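Local coordinates for protein inositol-3-phosphate synthase (Caenorhabditis elegans, PDB 1VKO) that is a myo-inositol-1-phosphate synthase family protein that binds nicotinamide-adenine-dinucleotide, probably through a Rossmann-type domain, at residues A[126-131]-A[508-513]. Sequence-based numbering, arbitrary orientation.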
loop_
_atom_site.group_PDB
_atom_site.type_symbol
_atom_site.label_atom_id
_atom_site.label_comp_id
_atom_site.label_asym_id
_atom_site.label_seq_id
_atom_site.Cartn_x
_atom_site.Cartn_y
_atom_site.Cartn_z
ATOM N N VAL A 126 -17.611 20.450 18.815
ATOM C CA VAL A 126 -18.862 19.772 19.108
ATOM C C VAL A 126 -19.991 20.508 18.385
ATOM O O VAL A 126 -19.962 21.725 18.259
ATOM C CB VAL A 126 -19.094 19.735 20.647
ATOM C CG1 VAL A 126 -20.223 18.825 21.012
ATOM C CG2 VAL A 126 -17.811 19.288 21.362
ATOM N N HIS A 127 -20.974 19.766 17.911
ATOM C CA HIS A 127 -22.064 20.328 17.150
ATOM C C HIS A 127 -23.255 20.572 18.092
ATOM O O HIS A 127 -23.862 19.613 18.576
ATOM C CB HIS A 127 -22.425 19.351 16.040
ATOM C CG HIS A 127 -23.304 19.921 14.978
ATOM N ND1 HIS A 127 -24.135 19.133 14.208
ATOM C CD2 HIS A 127 -23.497 21.193 14.561
ATOM C CE1 HIS A 127 -24.798 19.897 13.357
ATOM N NE2 HIS A 127 -24.429 21.150 13.551
ATOM N N LEU A 128 -23.559 21.857 18.362
ATOM C CA LEU A 128 -24.759 22.270 19.125
ATOM C C LEU A 128 -26.005 22.488 18.261
ATOM O O LEU A 128 -27.128 22.524 18.794
ATOM C CB LEU A 128 -24.509 23.554 19.897
ATOM C CG LEU A 128 -23.348 23.785 20.864
ATOM C CD1 LEU A 128 -22.836 22.483 21.494
ATOM C CD2 LEU A 128 -22.259 24.459 20.094
ATOM N N GLY A 129 -25.814 22.663 16.947
ATOM C CA GLY A 129 -26.915 22.923 16.022
ATOM C C GLY A 129 -26.628 23.958 14.932
ATOM O O GLY A 129 -25.468 24.264 14.642
ATOM N N TYR A 130 -27.712 24.485 14.349
ATOM C CA TYR A 130 -27.716 25.458 13.261
ATOM C C TYR A 130 -28.343 26.811 13.667
ATOM O O TYR A 130 -29.414 26.856 14.297
ATOM C CB TYR A 130 -28.510 24.886 12.095
ATOM C CG TYR A 130 -28.498 25.763 10.861
ATOM C CD1 TYR A 130 -27.470 25.669 9.936
ATOM C CD2 TYR A 130 -29.525 26.665 10.612
ATOM C CE1 TYR A 130 -27.437 26.464 8.822
ATOM C CE2 TYR A 130 -29.502 27.468 9.482
ATOM C CZ TYR A 130 -28.453 27.361 8.592
ATOM O OH TYR A 130 -28.413 28.147 7.453
ATOM N N ASP A 131 -27.660 27.894 13.290
ATOM C CA ASP A 131 -28.064 29.283 13.555
ATOM C C ASP A 131 -28.537 30.001 12.296
ATOM O O ASP A 131 -27.748 30.276 11.401
ATOM C CB ASP A 131 -26.878 30.061 14.120
ATOM C CG ASP A 131 -27.184 31.539 14.353
ATOM O OD1 ASP A 131 -28.314 31.893 14.780
ATOM O OD2 ASP A 131 -26.334 32.429 14.167
ATOM N N LEU A 508 -22.642 13.968 27.057
ATOM C CA LEU A 508 -22.552 14.114 28.476
ATOM C C LEU A 508 -22.201 15.559 28.813
ATOM O O LEU A 508 -22.900 16.182 29.593
ATOM C CB LEU A 508 -21.588 13.083 29.108
ATOM C CG LEU A 508 -21.259 13.350 30.584
ATOM C CD1 LEU A 508 -22.460 13.101 31.463
ATOM C CD2 LEU A 508 -20.040 12.569 31.102
ATOM N N VAL A 509 -21.149 16.109 28.234
ATOM C CA VAL A 509 -20.760 17.483 28.620
ATOM C C VAL A 509 -21.783 18.518 28.202
ATOM O O VAL A 509 -21.876 19.565 28.835
ATOM C CB VAL A 509 -19.347 17.921 28.119
ATOM C CG1 VAL A 509 -18.278 16.997 28.657
ATOM C CG2 VAL A 509 -19.299 17.934 26.611
ATOM N N THR A 510 -22.555 18.253 27.143
ATOM C CA THR A 510 -23.604 19.204 26.788
ATOM C C THR A 510 -24.754 19.137 27.764
ATOM O O THR A 510 -25.262 20.189 28.158
ATOM C CB THR A 510 -24.046 19.154 25.315
ATOM O OG1 THR A 510 -24.390 17.828 24.913
ATOM C CG2 THR A 510 -22.878 19.484 24.428
ATOM N N ALA A 511 -25.128 17.923 28.180
ATOM C CA ALA A 511 -26.088 17.689 29.286
ATOM C C ALA A 511 -25.688 18.368 30.607
ATOM O O ALA A 511 -26.522 19.030 31.251
ATOM C CB ALA A 511 -26.299 16.195 29.509
ATOM N N LEU A 512 -24.422 18.206 31.010
ATOM C CA LEU A 512 -23.868 18.973 32.138
ATOM C C LEU A 512 -24.039 20.481 31.971
ATOM O O LEU A 512 -24.519 21.145 32.898
ATOM C CB LEU A 512 -22.394 18.643 32.404
ATOM C CG LEU A 512 -22.112 17.158 32.658
ATOM C CD1 LEU A 512 -20.632 16.861 32.576
ATOM C CD2 LEU A 512 -22.688 16.676 33.970
ATOM N N ALA A 513 -23.671 21.006 30.797
ATOM C CA ALA A 513 -23.655 22.463 30.536
ATOM C C ALA A 513 -25.020 23.084 30.336
ATOM O O ALA A 513 -25.155 24.307 30.479
ATOM C CB ALA A 513 -22.768 22.807 29.350
#
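Thr-510 of helix 498-513 meets two aliphatic side chains of strand 125-131 with its methyl CG2. The apolar touch is small, 86 Å² summed over both sides. Leu-128 CD1 lies 4.2 Å from Thr-510 CG2, the two side chains meeting at a slant, and Val-126 CG1 approaches the same methyl at 4.4 Å. One threonine methyl thus serves two residues spaced two apart on the strand, while the CB of His-127, between them, points away from the helix. The CB of Leu-128 is not aimed squarely at the helix; CG stands beside the backbone N, chi1 -53°, and CD1 makes the approach. These are loose van der Waals contacts between buried groups, and the CA atoms of Leu-128 and Thr-510 stay 8.3 Å apart.

The hydroxyl of Thr-510 is taken up by its own helix. It sits between the backbone N and the carbonyl carbon, chi1 52°, and OG1 hydrogen-bonds back to the carbonyl oxygens of Thr-506 and Lys-507 one turn earlier. The helix thereby absorbs the polar branch and offers the strand the methyl. Its backbone runs on regularly, with Ala-513 N bonded to Val-509 O at 3.0 Å.

The contact is plain packing of the last turns of helix 498-513 on a two-stranded antiparallel hairpin, in which 125-131 pairs with 136-141. Leu-128 also packs on Ile-138 and Val-140 of the partner strand and on Phe-50 of the second subunit, whereas Ala-511 and Leu-512 rest on Phe-68 of strand 56-71.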